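Local coordinates for O-methyltransferase (Burkholderia thailandensis, PDB 3MCZ), which probably transfers methyl groups from S-adenosyl-L-methionine to a hydroxyl oxygen of an unidentified acceptor, working as a dimer, at residues 38-42 and 118-122; 137-143 and 308-312. All coordinates share one frame; numbering follows the deposited sequence.

Overall arrangement
Interaction 1 joins helix 35-46 of the N-terminal dimerisation region to the end of helix 112-119 and the turn after it; interaction 2 ties the turn before helix 142-145 to the C-terminal end of helix 298-310, in the methyltransferase domain. The centres lie 18 Å apart, the nearest atoms about 5 Å, and the two do not touch. Both are largely buried and both reach the second subunit, though interaction 2 has exposed members in P137 and E143. Their chemistry differs sharply: aromatic and apolar contacts in 38-42/118-122, whose polar ends are largely taken by the other subunit, against four hydrogen bonds across 137-143/308-312, three of them to backbone atoms of 308-312.

Interaction 1. Residues 38-42 and 118-122; sequences SAILH and QYLQW
H42, Y119 and W122 form an aromatic cluster between helix 35-46, in the dimerisation domain of the helix-turn-helix clan, and the end of helix 112-119. H42 gives up the most surface. Its imidazole is sandwiched: Y119 CB sits over one face, 3.4 Å from the ring centroid in a CH-pi contact, while S38 O of its own helix lies over the centre of the opposite face. CG of Y119 lies between backbone N and carbonyl carbon (chi1 70°), which carries the ring past the imidazole with its plane inclined 50°. Y119 CD2 thereby comes 3.6 Å from H42 CB. W122 follows in the type I turn from Y119 and approaches the imidazole at its edge, CE3 4.0 Å from H42 CE1, with the two rings nearly perpendicular (89°). The cluster is part of the dimer interface. H42 NE2 is hydrogen-bonded to S32 O of the second subunit, which, with S38 O and Y119 CB over the two faces, limits the rotation of the imidazole, and W122 stacks on that subunit's W122. At its far rim the indole meets helix 35-46: S38 CB lies at its edge in plane, and A39 CB is 3.7 Å from W122 CH2.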
loop_
_atom_site.group_PDB
_atom_site.type_symbol
_atom_site.label_atom_id
_atom_site.label_comp_id
_atom_site.label_asym_id
_atom_site.label_seq_id
_atom_site.Cartn_x
_atom_site.Cartn_y
_atom_site.Cartn_z
ATOM N N SER A 38 4.207 0.691 -2.272
ATOM C CA SER A 38 4.906 -0.354 -1.491
ATOM C C SER A 38 5.600 -1.317 -2.403
ATOM O O SER A 38 6.801 -1.601 -2.227
ATOM C CB SER A 38 3.938 -1.129 -0.578
ATOM O OG SER A 38 3.272 -0.230 0.284
ATOM N N ALA A 39 4.837 -1.838 -3.375
ATOM C CA ALA A 39 5.355 -2.867 -4.295
ATOM C C ALA A 39 6.572 -2.380 -5.076
ATOM O O ALA A 39 7.507 -3.129 -5.290
ATOM C CB ALA A 39 4.273 -3.307 -5.227
ATOM N N ILE A 40 6.558 -1.111 -5.485
ATOM C CA ILE A 40 7.693 -0.511 -6.221
ATOM C C ILE A 40 8.972 -0.534 -5.354
ATOM O O ILE A 40 10.041 -0.965 -5.803
ATOM C CB ILE A 40 7.365 0.926 -6.633
ATOM C CG1 ILE A 40 6.220 0.926 -7.636
ATOM C CG2 ILE A 40 8.629 1.678 -7.170
ATOM C CD1 ILE A 40 5.596 2.323 -7.824
ATOM N N LEU A 41 8.859 -0.050 -4.120
ATOM C CA LEU A 41 9.981 -0.087 -3.218
ATOM C C LEU A 41 10.427 -1.491 -2.899
ATOM O O LEU A 41 11.624 -1.765 -2.840
ATOM C CB LEU A 41 9.648 0.648 -1.922
ATOM C CG LEU A 41 10.774 0.724 -0.876
ATOM C CD1 LEU A 41 12.094 1.315 -1.429
ATOM C CD2 LEU A 41 10.258 1.485 0.392
ATOM N N HIS A 42 9.465 -2.383 -2.660
ATOM C CA HIS A 42 9.781 -3.764 -2.389
ATOM C C HIS A 42 10.603 -4.330 -3.519
ATOM O O HIS A 42 11.618 -5.012 -3.267
ATOM C CB HIS A 42 8.538 -4.652 -2.152
ATOM C CG HIS A 42 7.682 -4.247 -0.978
ATOM N ND1 HIS A 42 6.369 -4.645 -0.876
ATOM C CD2 HIS A 42 7.912 -3.445 0.089
ATOM C CE1 HIS A 42 5.829 -4.132 0.213
ATOM N NE2 HIS A 42 6.734 -3.370 0.805
ATOM N N GLN A 118 8.320 -6.871 5.484
ATOM C CA GLN A 118 7.068 -6.288 4.996
ATOM C C GLN A 118 6.622 -6.903 3.656
ATOM O O GLN A 118 5.476 -7.297 3.514
ATOM C CB GLN A 118 7.179 -4.783 4.915
ATOM C CG GLN A 118 7.273 -4.091 6.292
ATOM C CD GLN A 118 7.751 -2.657 6.203
ATOM O OE1 GLN A 118 8.560 -2.310 5.331
ATOM N NE2 GLN A 118 7.309 -1.824 7.146
ATOM N N TYR A 119 7.492 -7.006 2.670
ATOM C CA TYR A 119 7.015 -7.596 1.419
ATOM C C TYR A 119 6.690 -9.059 1.497
ATOM O O TYR A 119 5.861 -9.544 0.749
ATOM C CB TYR A 119 7.873 -7.253 0.217
ATOM C CG TYR A 119 9.235 -7.812 0.069
ATOM C CD1 TYR A 119 9.453 -9.166 -0.117
ATOM C CD2 TYR A 119 10.330 -6.942 -0.043
ATOM C CE1 TYR A 119 10.728 -9.641 -0.325
ATOM C CE2 TYR A 119 11.614 -7.414 -0.251
ATOM C CZ TYR A 119 11.807 -8.762 -0.383
ATOM O OH TYR A 119 13.094 -9.239 -0.587
ATOM N N LEU A 120 7.279 -9.759 2.457
ATOM C CA LEU A 120 6.911 -11.167 2.665
ATOM C C LEU A 120 5.476 -11.380 3.209
ATOM O O LEU A 120 4.996 -12.533 3.232
ATOM C CB LEU A 120 7.949 -11.847 3.586
ATOM C CG LEU A 120 9.321 -12.053 2.907
ATOM C CD1 LEU A 120 10.372 -12.607 3.899
ATOM C CD2 LEU A 120 9.145 -12.979 1.665
ATOM N N GLN A 121 4.793 -10.316 3.658
ATOM C CA GLN A 121 3.389 -10.470 4.098
ATOM C C GLN A 121 2.368 -10.086 3.016
ATOM O O GLN A 121 1.158 -10.100 3.270
ATOM C CB GLN A 121 3.094 -9.663 5.386
ATOM C CG GLN A 121 4.214 -9.651 6.423
ATOM C CD GLN A 121 4.796 -11.033 6.700
ATOM O OE1 GLN A 121 4.062 -12.018 6.802
ATOM N NE2 GLN A 121 6.128 -11.107 6.832
ATOM N N TRP A 122 2.843 -9.796 1.799
ATOM C CA TRP A 122 1.972 -9.282 0.741
ATOM C C TRP A 122 0.771 -10.166 0.448
ATOM O O TRP A 122 -0.350 -9.684 0.246
ATOM C CB TRP A 122 2.766 -9.134 -0.553
ATOM C CG TRP A 122 2.054 -8.401 -1.667
ATOM C CD1 TRP A 122 1.373 -8.943 -2.720
ATOM C CD2 TRP A 122 2.032 -6.989 -1.862
ATOM N NE1 TRP A 122 0.911 -7.949 -3.539
ATOM C CE2 TRP A 122 1.299 -6.741 -3.045
ATOM C CE3 TRP A 122 2.586 -5.913 -1.178
ATOM C CZ2 TRP A 122 1.097 -5.464 -3.541
ATOM C CZ3 TRP A 122 2.354 -4.620 -1.667
ATOM C CH2 TRP A 122 1.631 -4.419 -2.835
#

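Interaction 2. Residues 137-143 and 308-312; sequences PLAFQQE and MVNTN
Q141, the N-cap residue of helix 142-145, sends its side chain along the C-terminal end of helix 298-310, so that a type I turn (138-141) and a helix end are laced together in the Rossmann-like methyltransferase domain. Its NE2 donates to V309 O at 3.0 Å, with the acceptor near the amide plane but the donor well above the carbonyl plane; OE1 accepts L138 N in its carbonyl plane, on a lone pair, and both bonds hold the amide against rotation. Q142 N meets N310 O at 2.9 Å in an almost straight bond (177°). The side-chain amides of Q142 and N310 stack with planes 19° apart, NE2 to ND2 3.8 Å. E143 turns back across the chain leaving helix 298-310: with chi1 at 56° its CG is flanked by backbone N and carbonyl carbon, and the bend at chi2 brings the carboxylate to T311 and N312. P137 CD packs 3.7 Å from N312 ND2, which is bonded to E135 O, while N312 OD1 is hydrogen-bonded to K72 NZ of the second subunit. T311 OG1 donates to E143 OE1 from above the carboxylate plane, and N312 N reaches the syn lone pair of E143 OE2 at 2.8 Å.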
loop_
_atom_site.group_PDB
_atom_site.type_symbol
_atom_site.label_atom_id
_atom_site.label_comp_id
_atom_site.label_asym_id
_atom_site.label_seq_id
_atom_site.Cartn_x
_atom_site.Cartn_y
_atom_site.Cartn_z
ATOM N N PRO A 137 -4.846 -21.293 13.987
ATOM C CA PRO A 137 -3.844 -20.615 13.177
ATOM C C PRO A 137 -3.941 -21.097 11.742
ATOM O O PRO A 137 -4.227 -22.270 11.500
ATOM C CB PRO A 137 -2.497 -21.052 13.801
ATOM C CG PRO A 137 -2.815 -21.760 15.048
ATOM C CD PRO A 137 -4.235 -22.253 14.934
ATOM N N LEU A 138 -3.735 -20.201 10.802
ATOM C CA LEU A 138 -3.784 -20.550 9.383
ATOM C C LEU A 138 -2.371 -20.814 8.888
ATOM O O LEU A 138 -1.380 -20.411 9.513
ATOM C CB LEU A 138 -4.450 -19.429 8.593
ATOM C CG LEU A 138 -5.970 -19.300 8.881
ATOM C CD1 LEU A 138 -6.617 -18.313 7.935
ATOM C CD2 LEU A 138 -6.695 -20.644 8.732
ATOM N N ALA A 139 -2.287 -21.526 7.783
ATOM C CA ALA A 139 -0.993 -22.033 7.301
ATOM C C ALA A 139 0.058 -20.935 7.032
ATOM O O ALA A 139 1.246 -21.206 7.143
ATOM C CB ALA A 139 -1.198 -22.953 6.083
ATOM N N PHE A 140 -0.371 -19.697 6.766
ATOM C CA PHE A 140 0.541 -18.558 6.482
ATOM C C PHE A 140 0.951 -17.665 7.693
ATOM O O PHE A 140 1.857 -16.820 7.598
ATOM C CB PHE A 140 -0.042 -17.704 5.342
ATOM C CG PHE A 140 -1.462 -17.205 5.593
ATOM C CD1 PHE A 140 -1.679 -16.092 6.366
ATOM C CD2 PHE A 140 -2.556 -17.876 5.074
ATOM C CE1 PHE A 140 -2.986 -15.634 6.600
ATOM C CE2 PHE A 140 -3.852 -17.437 5.295
ATOM C CZ PHE A 140 -4.064 -16.311 6.061
ATOM N N GLN A 141 0.324 -17.861 8.853
ATOM C CA GLN A 141 0.650 -17.072 10.027
ATOM C C GLN A 141 1.974 -17.522 10.685
ATOM O O GLN A 141 2.485 -18.625 10.405
ATOM C CB GLN A 141 -0.523 -17.127 11.020
ATOM C CG GLN A 141 -1.809 -16.490 10.429
ATOM C CD GLN A 141 -2.978 -16.466 11.395
ATOM O OE1 GLN A 141 -3.563 -17.523 11.712
ATOM N NE2 GLN A 141 -3.339 -15.257 11.871
ATOM N N GLN A 142 2.524 -16.675 11.551
ATOM C CA GLN A 142 3.918 -16.823 12.016
ATOM C C GLN A 142 4.222 -18.132 12.739
ATOM O O GLN A 142 5.296 -18.735 12.547
ATOM C CB GLN A 142 4.317 -15.627 12.912
ATOM C CG GLN A 142 4.459 -14.353 12.103
ATOM C CD GLN A 142 4.932 -13.146 12.924
ATOM O OE1 GLN A 142 4.840 -13.137 14.160
ATOM N NE2 GLN A 142 5.458 -12.133 12.229
ATOM N N GLU A 143 3.282 -18.572 13.563
ATOM C CA GLU A 143 3.461 -19.809 14.308
ATOM C C GLU A 143 3.568 -21.031 13.369
ATOM O O GLU A 143 4.228 -22.013 13.729
ATOM C CB GLU A 143 2.394 -19.984 15.415
ATOM C CG GLU A 143 0.921 -19.936 14.971
ATOM C CD GLU A 143 0.311 -18.542 15.003
ATOM O OE1 GLU A 143 0.997 -17.598 14.538
ATOM O OE2 GLU A 143 -0.850 -18.387 15.488
HETATM N N MSE A 308 -3.278 -9.515 14.622
HETATM C CA MSE A 308 -4.293 -10.521 14.284
HETATM C C MSE A 308 -3.990 -11.163 12.937
HETATM O O MSE A 308 -4.160 -12.388 12.758
HETATM C CB MSE A 308 -5.688 -9.865 14.269
HETATM C CG MSE A 308 -6.841 -10.837 14.173
HETATM SE SE MSE A 308 -8.333 -10.093 13.305
HETATM C CE MSE A 308 -7.784 -10.516 11.658
ATOM N N VAL A 309 -3.517 -10.377 11.964
ATOM C CA VAL A 309 -3.130 -11.021 10.701
ATOM C C VAL A 309 -1.914 -11.952 10.924
ATOM O O VAL A 309 -1.869 -13.064 10.346
ATOM C CB VAL A 309 -2.884 -10.004 9.568
ATOM C CG1 VAL A 309 -2.224 -10.669 8.341
ATOM C CG2 VAL A 309 -4.222 -9.315 9.196
ATOM N N ASN A 310 -0.941 -11.488 11.696
ATOM C CA ASN A 310 0.306 -12.225 11.920
ATOM C C ASN A 310 0.185 -13.509 12.736
ATOM O O ASN A 310 0.898 -14.455 12.479
ATOM C CB ASN A 310 1.367 -11.378 12.614
ATOM C CG ASN A 310 1.986 -10.299 11.711
ATOM O OD1 ASN A 310 1.739 -10.238 10.498
ATOM N ND2 ASN A 310 2.769 -9.393 12.349
ATOM N N THR A 311 -0.668 -13.528 13.739
ATOM C CA THR A 311 -0.768 -14.698 14.615
ATOM C C THR A 311 -2.222 -14.909 15.091
ATOM O O THR A 311 -2.965 -13.925 15.302
ATOM C CB THR A 311 0.251 -14.546 15.806
ATOM O OG1 THR A 311 0.495 -15.829 16.379
ATOM C CG2 THR A 311 -0.227 -13.610 16.866
ATOM N N ASN A 312 -2.597 -16.158 15.353
ATOM C CA ASN A 312 -3.995 -16.490 15.675
ATOM C C ASN A 312 -4.606 -15.588 16.756
ATOM O O ASN A 312 -5.653 -15.030 16.554
ATOM C CB ASN A 312 -4.088 -17.949 16.163
ATOM C CG ASN A 312 -5.519 -18.490 16.192
ATOM O OD1 ASN A 312 -6.418 -17.975 15.544
ATOM N ND2 ASN A 312 -5.734 -19.529 17.005
#